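Side-chain contacts in diaminobutyrate-pyruvate transaminase and L-2,4-diaminobutyrate decarboxylase (Vibrio parahaemolyticus, PDB 2QMA), which probably uses pyridoxal 5'-phosphate for transaminase and carbon-carbon lyase chemistry, the chain described here being its C-terminal, glutamate-decarboxylase-like domain: residues A44-S47 with V48-V52; I96-H100 with P101-A105; A32-A35 with S36-H40; S57-P61 with K62-D66. All coordinates share one frame; numbering follows the deposited sequence.

Contact 1: residues A44-S47 with V48-V52; sequences AMKS and VFEQV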
# COMPACT_ATOMS: atom_id res chain seq x y z
N ALA A 44 -26.44 3.03 -1.09
CA ALA A 44 -26.06 3.89 -2.21
C ALA A 44 -25.33 3.10 -3.30
O ALA A 44 -25.55 3.33 -4.48
CB ALA A 44 -25.21 5.04 -1.74
N MSE A 45 -24.48 2.15 -2.88
CA MSE A 45 -23.73 1.34 -3.86
C MSE A 45 -24.63 0.35 -4.57
O MSE A 45 -24.44 0.09 -5.75
CB MSE A 45 -22.55 0.61 -3.22
CG MSE A 45 -21.36 1.49 -2.85
SE MSE A 45 -20.63 2.58 -4.31
CE MSE A 45 -20.41 1.22 -5.69
N LYS A 46 -25.63 -0.18 -3.86
CA LYS A 46 -26.60 -1.05 -4.47
C LYS A 46 -27.30 -0.31 -5.62
O LYS A 46 -27.40 -0.82 -6.75
CB LYS A 46 -27.61 -1.52 -3.43
CG LYS A 46 -28.68 -2.51 -3.97
CD LYS A 46 -29.43 -3.12 -2.83
CE LYS A 46 -30.62 -3.91 -3.35
NZ LYS A 46 -30.94 -5.04 -2.43
N SER A 47 -27.78 0.90 -5.33
CA SER A 47 -28.45 1.75 -6.34
C SER A 47 -27.54 1.99 -7.53
O SER A 47 -27.98 1.97 -8.68
CB SER A 47 -28.85 3.10 -5.74
OG SER A 47 -29.45 3.91 -6.74
N VAL A 48 -26.25 2.22 -7.25
CA VAL A 48 -25.28 2.47 -8.31
C VAL A 48 -25.16 1.21 -9.20
O VAL A 48 -25.37 1.29 -10.41
CB VAL A 48 -23.89 2.91 -7.74
CG1 VAL A 48 -22.84 2.92 -8.83
CG2 VAL A 48 -24.01 4.25 -7.04
N PHE A 49 -24.86 0.07 -8.58
CA PHE A 49 -24.68 -1.19 -9.31
C PHE A 49 -25.93 -1.53 -10.15
O PHE A 49 -25.82 -1.95 -11.30
CB PHE A 49 -24.35 -2.33 -8.36
CG PHE A 49 -22.93 -2.31 -7.85
CD1 PHE A 49 -21.87 -2.31 -8.76
CD2 PHE A 49 -22.66 -2.34 -6.50
CE1 PHE A 49 -20.52 -2.30 -8.31
CE2 PHE A 49 -21.33 -2.36 -6.02
CZ PHE A 49 -20.27 -2.33 -6.93
N GLU A 50 -27.10 -1.27 -9.58
CA GLU A 50 -28.36 -1.59 -10.26
C GLU A 50 -28.56 -0.78 -11.52
O GLU A 50 -29.09 -1.29 -12.49
CB GLU A 50 -29.55 -1.42 -9.33
CG GLU A 50 -29.67 -2.56 -8.35
CD GLU A 50 -30.75 -2.34 -7.30
OE1 GLU A 50 -31.31 -1.23 -7.22
OE2 GLU A 50 -31.01 -3.29 -6.53
N GLN A 51 -28.07 0.46 -11.51
CA GLN A 51 -28.28 1.39 -12.63
C GLN A 51 -27.16 1.29 -13.66
O GLN A 51 -27.25 1.89 -14.74
CB GLN A 51 -28.43 2.83 -12.15
CG GLN A 51 -29.77 3.14 -11.49
CD GLN A 51 -29.98 4.63 -11.22
OE1 GLN A 51 -30.42 5.39 -12.09
NE2 GLN A 51 -29.70 5.05 -9.98
N VAL A 52 -26.09 0.54 -13.33
CA VAL A 52 -24.97 0.38 -14.24
C VAL A 52 -25.33 -0.55 -15.39
O VAL A 52 -25.82 -1.65 -15.18
CB VAL A 52 -23.70 -0.22 -13.56
CG1 VAL A 52 -22.71 -0.68 -14.60
CG2 VAL A 52 -23.06 0.80 -12.63

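Contact 2: residues I96-H100 with P101-A105; sequences IFTQH and PDCIA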
# COMPACT_ATOMS: atom_id res chain seq x y z
N ILE A 96 -14.99 2.81 -13.55
CA ILE A 96 -14.85 1.70 -14.48
C ILE A 96 -15.37 0.46 -13.75
O ILE A 96 -14.81 0.05 -12.71
CB ILE A 96 -13.33 1.51 -14.90
CG1 ILE A 96 -12.74 2.76 -15.62
CG2 ILE A 96 -13.15 0.18 -15.67
CD1 ILE A 96 -13.27 3.00 -17.10
N PHE A 97 -16.44 -0.16 -14.28
CA PHE A 97 -17.05 -1.31 -13.62
C PHE A 97 -16.49 -2.66 -14.06
O PHE A 97 -16.89 -3.22 -15.10
CB PHE A 97 -18.58 -1.23 -13.72
CG PHE A 97 -19.14 -0.12 -12.88
CD1 PHE A 97 -19.50 -0.36 -11.55
CD2 PHE A 97 -19.25 1.16 -13.40
CE1 PHE A 97 -19.99 0.66 -10.74
CE2 PHE A 97 -19.74 2.19 -12.59
CZ PHE A 97 -20.09 1.92 -11.25
N THR A 98 -15.57 -3.17 -13.24
CA THR A 98 -14.95 -4.48 -13.50
C THR A 98 -15.99 -5.58 -13.46
O THR A 98 -15.75 -6.69 -13.98
CB THR A 98 -13.88 -4.84 -12.45
OG1 THR A 98 -14.49 -4.97 -11.15
CG2 THR A 98 -12.74 -3.83 -12.45
N GLN A 99 -17.15 -5.28 -12.85
CA GLN A 99 -18.23 -6.26 -12.70
C GLN A 99 -19.03 -6.41 -13.98
O GLN A 99 -19.82 -7.35 -14.09
CB GLN A 99 -19.18 -5.90 -11.56
CG GLN A 99 -18.56 -5.99 -10.18
CD GLN A 99 -17.90 -4.68 -9.70
OE1 GLN A 99 -17.83 -3.66 -10.43
NE2 GLN A 99 -17.44 -4.70 -8.46
N HIS A 100 -18.86 -5.48 -14.91
CA HIS A 100 -19.56 -5.58 -16.18
C HIS A 100 -18.77 -6.49 -17.14
O HIS A 100 -17.53 -6.33 -17.26
CB HIS A 100 -19.78 -4.19 -16.81
CG HIS A 100 -20.77 -4.23 -17.94
ND1 HIS A 100 -20.42 -4.64 -19.22
CD2 HIS A 100 -22.10 -3.99 -17.97
CE1 HIS A 100 -21.51 -4.64 -19.98
NE2 HIS A 100 -22.53 -4.22 -19.26
N PRO A 101 -19.46 -7.41 -17.84
CA PRO A 101 -18.76 -8.35 -18.72
C PRO A 101 -17.87 -7.70 -19.77
O PRO A 101 -16.95 -8.34 -20.24
CB PRO A 101 -19.89 -9.10 -19.45
CG PRO A 101 -21.16 -8.73 -18.72
CD PRO A 101 -20.93 -7.61 -17.82
N ASP A 102 -18.17 -6.48 -20.18
CA ASP A 102 -17.45 -5.83 -21.29
C ASP A 102 -16.26 -5.02 -20.77
O ASP A 102 -15.55 -4.38 -21.52
CB ASP A 102 -18.43 -5.00 -22.14
CG ASP A 102 -19.46 -5.86 -22.87
OD1 ASP A 102 -19.12 -7.01 -23.25
OD2 ASP A 102 -20.60 -5.38 -23.06
N CYS A 103 -16.02 -5.12 -19.47
CA CYS A 103 -14.77 -4.64 -18.87
C CYS A 103 -13.76 -5.80 -18.80
O CYS A 103 -13.86 -6.67 -17.95
CB CYS A 103 -15.04 -4.06 -17.50
SG CYS A 103 -13.56 -3.23 -16.83
N ILE A 104 -12.79 -5.82 -19.72
CA ILE A 104 -12.08 -7.07 -20.02
C ILE A 104 -10.70 -6.82 -20.60
O ILE A 104 -10.23 -7.61 -21.43
CB ILE A 104 -12.95 -7.97 -21.00
CG1 ILE A 104 -12.56 -9.44 -20.87
CG2 ILE A 104 -12.87 -7.47 -22.42
CD1 ILE A 104 -13.57 -10.48 -21.46
N ALA A 105 -10.03 -5.74 -20.16
CA ALA A 105 -8.79 -5.30 -20.75
C ALA A 105 -7.52 -5.82 -20.04
O ALA A 105 -6.59 -6.32 -20.70
CB ALA A 105 -8.74 -3.77 -20.77
O HOH W 1 -13.47 -7.46 -15.44

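Contact 3: residues A32-A35 with S36-H40; sequences AEFA and SVMSH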
# COMPACT_ATOMS: atom_id res chain seq x y z
N ALA A 32 -23.86 3.18 16.96
CA ALA A 32 -25.14 3.41 16.30
C ALA A 32 -24.98 4.21 15.02
O ALA A 32 -25.49 3.81 13.97
CB ALA A 32 -26.11 4.10 17.25
N GLU A 33 -24.26 5.33 15.07
CA GLU A 33 -24.12 6.19 13.89
C GLU A 33 -23.33 5.41 12.81
O GLU A 33 -23.62 5.49 11.61
CB GLU A 33 -23.40 7.50 14.26
CG GLU A 33 -23.34 8.54 13.13
CD GLU A 33 -24.72 8.95 12.57
OE1 GLU A 33 -25.77 8.74 13.24
OE2 GLU A 33 -24.76 9.49 11.46
N PHE A 34 -22.34 4.68 13.27
CA PHE A 34 -21.51 3.86 12.38
C PHE A 34 -22.39 2.95 11.52
O PHE A 34 -22.33 2.98 10.30
CB PHE A 34 -20.52 3.04 13.19
CG PHE A 34 -20.00 1.82 12.46
CD1 PHE A 34 -19.01 1.95 11.51
CD2 PHE A 34 -20.52 0.54 12.73
CE1 PHE A 34 -18.51 0.82 10.82
CE2 PHE A 34 -20.05 -0.58 12.05
CZ PHE A 34 -19.02 -0.45 11.10
N ALA A 35 -23.24 2.17 12.17
CA ALA A 35 -24.14 1.24 11.48
C ALA A 35 -25.03 1.97 10.47
O ALA A 35 -25.18 1.52 9.33
CB ALA A 35 -24.97 0.48 12.50
N SER A 36 -25.59 3.10 10.90
CA SER A 36 -26.48 3.89 10.07
C SER A 36 -25.78 4.43 8.81
O SER A 36 -26.37 4.43 7.72
CB SER A 36 -27.07 5.04 10.90
OG SER A 36 -27.96 5.81 10.12
N VAL A 37 -24.53 4.89 8.97
CA VAL A 37 -23.75 5.43 7.85
C VAL A 37 -23.35 4.35 6.81
O VAL A 37 -23.51 4.52 5.60
CB VAL A 37 -22.49 6.22 8.37
CG1 VAL A 37 -21.50 6.54 7.24
CG2 VAL A 37 -22.92 7.50 9.12
N MSE A 38 -22.86 3.23 7.33
CA MSE A 38 -22.46 2.09 6.54
C MSE A 38 -23.66 1.49 5.82
O MSE A 38 -23.56 1.17 4.65
CB MSE A 38 -21.80 1.05 7.44
CG MSE A 38 -20.48 1.52 8.05
SE MSE A 38 -19.30 2.59 6.90
CE MSE A 38 -18.83 3.98 8.21
N SER A 39 -24.80 1.34 6.52
CA SER A 39 -26.02 0.88 5.86
C SER A 39 -26.44 1.84 4.72
O SER A 39 -26.82 1.39 3.64
CB SER A 39 -27.15 0.66 6.88
OG SER A 39 -26.94 -0.56 7.60
N HIS A 40 -26.36 3.16 4.97
CA HIS A 40 -26.56 4.19 3.93
C HIS A 40 -25.65 3.95 2.72
O HIS A 40 -26.09 3.98 1.57
CB HIS A 40 -26.32 5.60 4.48
CG HIS A 40 -26.78 6.69 3.56
ND1 HIS A 40 -28.07 7.17 3.56
CD2 HIS A 40 -26.14 7.35 2.56
CE1 HIS A 40 -28.19 8.09 2.62
NE2 HIS A 40 -27.04 8.22 2.00

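Contact 4: residues S57-P61 with K62-D66; sequences SGMDP and KALED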
# COMPACT_ATOMS: atom_id res chain seq x y z
N SER A 57 -19.66 4.89 -17.99
CA SER A 57 -20.85 5.69 -18.26
C SER A 57 -20.83 6.40 -19.63
O SER A 57 -21.88 6.80 -20.13
CB SER A 57 -21.01 6.70 -17.13
OG SER A 57 -20.09 7.77 -17.31
N GLY A 58 -19.63 6.58 -20.20
CA GLY A 58 -19.46 7.30 -21.46
C GLY A 58 -19.45 8.83 -21.33
O GLY A 58 -19.29 9.55 -22.34
N MSE A 59 -19.60 9.34 -20.10
CA MSE A 59 -19.49 10.78 -19.83
C MSE A 59 -18.20 11.34 -20.42
O MSE A 59 -17.17 10.69 -20.39
CB MSE A 59 -19.53 11.05 -18.32
CG MSE A 59 -19.34 12.51 -17.98
SE MSE A 59 -19.78 12.86 -16.14
CE MSE A 59 -21.70 12.88 -16.30
N ASP A 60 -18.28 12.54 -21.00
CA ASP A 60 -17.11 13.23 -21.50
C ASP A 60 -16.09 13.38 -20.36
O ASP A 60 -16.45 13.84 -19.28
CB ASP A 60 -17.53 14.61 -22.03
CG ASP A 60 -16.36 15.43 -22.56
OD1 ASP A 60 -15.63 14.96 -23.46
OD2 ASP A 60 -16.18 16.56 -22.07
N PRO A 61 -14.84 12.91 -20.57
CA PRO A 61 -13.89 13.00 -19.47
C PRO A 61 -13.65 14.46 -19.03
O PRO A 61 -13.52 14.72 -17.83
CB PRO A 61 -12.64 12.35 -20.05
CG PRO A 61 -13.17 11.35 -21.06
CD PRO A 61 -14.21 12.22 -21.73
N LYS A 62 -13.64 15.40 -19.98
CA LYS A 62 -13.47 16.81 -19.59
C LYS A 62 -14.58 17.32 -18.64
O LYS A 62 -14.28 18.00 -17.66
CB LYS A 62 -13.28 17.74 -20.79
CG LYS A 62 -12.51 19.03 -20.42
CD LYS A 62 -13.04 20.26 -21.13
CE LYS A 62 -12.52 21.55 -20.49
NZ LYS A 62 -13.60 22.54 -20.34
N ALA A 63 -15.83 16.95 -18.94
CA ALA A 63 -17.00 17.23 -18.10
C ALA A 63 -16.86 16.59 -16.71
O ALA A 63 -17.13 17.23 -15.72
CB ALA A 63 -18.25 16.71 -18.77
N LEU A 64 -16.44 15.33 -16.66
CA LEU A 64 -16.29 14.66 -15.37
C LEU A 64 -15.18 15.32 -14.53
O LEU A 64 -15.35 15.53 -13.33
CB LEU A 64 -16.06 13.15 -15.58
CG LEU A 64 -15.63 12.24 -14.42
CD1 LEU A 64 -16.69 12.13 -13.34
CD2 LEU A 64 -15.24 10.85 -14.94
N GLU A 65 -14.05 15.63 -15.17
CA GLU A 65 -12.92 16.26 -14.48
C GLU A 65 -13.33 17.65 -13.96
O GLU A 65 -12.96 18.04 -12.84
CB GLU A 65 -11.71 16.35 -15.42
CG GLU A 65 -10.58 17.20 -14.90
CD GLU A 65 -9.39 17.28 -15.85
OE1 GLU A 65 -9.62 17.37 -17.08
OE2 GLU A 65 -8.23 17.25 -15.36
N ASP A 66 -14.11 18.38 -14.77
CA ASP A 66 -14.54 19.72 -14.39
C ASP A 66 -15.40 19.64 -13.14
O ASP A 66 -15.20 20.42 -12.19
CB ASP A 66 -15.30 20.43 -15.52
CG ASP A 66 -14.37 20.98 -16.63
OD1 ASP A 66 -13.13 21.02 -16.45
OD2 ASP A 66 -14.92 21.36 -17.71

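Contact 1: residues A44-S47 with V48-V52
Two successive bends, chi2 -55° and chi3 -51°, fold the selenomethionine side chain of M45 round until its terminal methyl meets the ring of F49, four residues further along helix 32-51. M45 CE stands 4.1 Å from the centroid of the F49 ring and 29° off the ring normal, an off-centre CH-pi contact displaced toward the CE2-CZ bond. Its nearest ring atom is F49 CE2, 3.7 Å from M45 CE. The same methyl lightly touches V48 CG1. F49 N also donates to M45 O at 2.9 Å, so the pair is tied through the main chain as well as through its side chains.

K46 and E50 make the next i to i+4 pair. Both chains run extended beyond CG, and E50 OE2 comes to rest 3.3 Å from K46 CE. K46 NZ remains 4.5 Å from E50 OE2, too far for a salt bridge; the carboxylate oxygen lies along the lysine methylenes. Q51 NE2 donates only weakly to S47 OG, and since both residues have two conformers the bond is doubtful.

A88 and A92 of helix 80-92 pack on V48, while F97 and Q99 meet F49 from a loop. L125 and I24 of the second subunit pack on M45 and F49 respectively. The last turns of the helix therefore divide by chemistry: the buried M45 and F49 are held by dispersion and CH-pi contact at the dimer interface, whereas the charges of K46 and E50 probably attract each other only loosely.

Contact 2: residues I96-H100 with P101-A105
H100 and P101 touch first: P101 CD sits over one face of the imidazole, 3.5 Å from the ring centroid and 20° off the normal, a CH-pi contact between neighbours. At the ring's edge, D102 N donates to H100 ND1 at 3.1 Å, a fairly straight bond although the donor is tilted 21° from the ring plane. D102 OD2 lies 3.3 Å from H100 CE1 and also forms a long, weak ion pair with K488. With CG anti to the backbone N (chi1 -167°), the H100 ring swings beside its own carbonyl and so comes within reach of the following residues.

Two consecutive type I turns, F97 to H100 and H100 to C103, carry these groups. The second is closed by C103 N to H100 O at 2.9 Å, and it turns C103 back so that its SG meets I96 CG2, 3.6 Å away. A water lies 2.8 Å from T98 O and 2.7 Å from C103 O, joining the two arms of the loop.

Further out, H100 NE2 bonds weakly to N53 O, and Q99 NE2 donates to A124 O of the second subunit. This double turn leads from helix 80-92 towards helix 113-125, within the conserved decarboxylase domain. Because ND1 accepts the hydrogen bond of D102 N, while NE2 is left to its weak bond with N53 O, the pattern is consistent with a neutral ring carrying its proton on NE2.

Contact 3: residues A32-A35 with S36-H40
This is an i to i+4 Met-aromatic contact, F34 with selenomethionine M38, on the opening turns of the long helix 32-51, where it faces the second subunit. The evidence is that M38 CG lies over one face of the F34 ring, 3.9 Å from the centroid and 30° off the normal, with F34 CE1 its nearest ring atom at 3.5 Å. The selenium is more remote and oblique: M38 SE is 5.2 Å from the same centroid. Bends at chi2 and chi3 bring M38 CE back beside the CD1 and CE1 side of the ring, and the two side chains cross at about a right angle. F34 is set up for this by its CG, which stands nearly opposite the backbone N (chi1 158°).

M113 and V116 of the second subunit pack on F34 and M38 respectively, so this helix face belongs to the dimer interface of the PLP-dependent decarboxylase domain. V37 bridges both sides, meeting L80 and I84 of helix 80-92 in its own chain and A117 of the second subunit.

E33 bends at chi2 and lays OE2 3.6 Å from V37 CG2, a contact of carboxylate with methyl. A35 O takes two donors from S39: the backbone N at 2.8 Å, and OG in a weak bond at 3.2 Å. S36 OG is hydrogen-bonded to K81 NZ on helix 80-92.

Contact 4: residues S57-P61 with K62-D66
P61 O accepts the backbone N-H of E65 at 2.9 Å, in a nearly straight bond (166°) that belongs to the first turn of helix 61-69. One residue earlier, D60 O takes L64 N at 3.0 Å. D60 is the N-cap, and its side chain closes the end of the helix: with CG anti to the backbone N (chi1 179°), the carboxylate turns back and OD2 accepts A63 N at 3.2 Å. The donor reaches OD2 from above the carboxylate plane, 45° out of it. D60 OD2 also rests 3.4 Å from K62 CB, the two side chains running side by side in the same direction.

Selenomethionine M59 reaches across the cap. Its SE lies 3.8 Å from L64 CB, and the two side chains cross at about a right angle. Since M59 precedes the N-cap and L64 is the fourth residue after it, the pair forms a hydrophobic staple next to the capping bond. Upstream, S57 OG accepts M59 N at 3.2 Å, an ST turn just ahead of the cap; S57 OG is also bonded to N94 OD1.

On the helix itself K62 NZ makes a salt bridge to D66 OD2 at 3.2 Å, using the syn lone pair of that oxygen. Y140 of the second subunit packs on P61 and E65, and S137 of that subunit on L64. Polar cap and apolar staple thus fasten one helix start together, and the negative charge of D60 would be expected to sit favourably at the positive end of the helix dipole.

Contacts 3 and 1 follow each other on helix 32-51, their centres 18 Å apart and without touching beyond the continuous chain. Contact 1 meets contact 2 directly: V52 CG2 is 3.5 Å from F97 CZ, and F49 CE1 is 3.7 Å from Q99 OE1, which seats the end of the helix on the double turn. Contact 4 begins the next helix, its nearest atoms about 7 Å from contact 1 and about 6 Å from contact 2. All four touch the second subunit. Contact 2 alone approaches the predicted cofactor lysine: the T98 side chain is about 11 Å from that of K325, which carries no cofactor here.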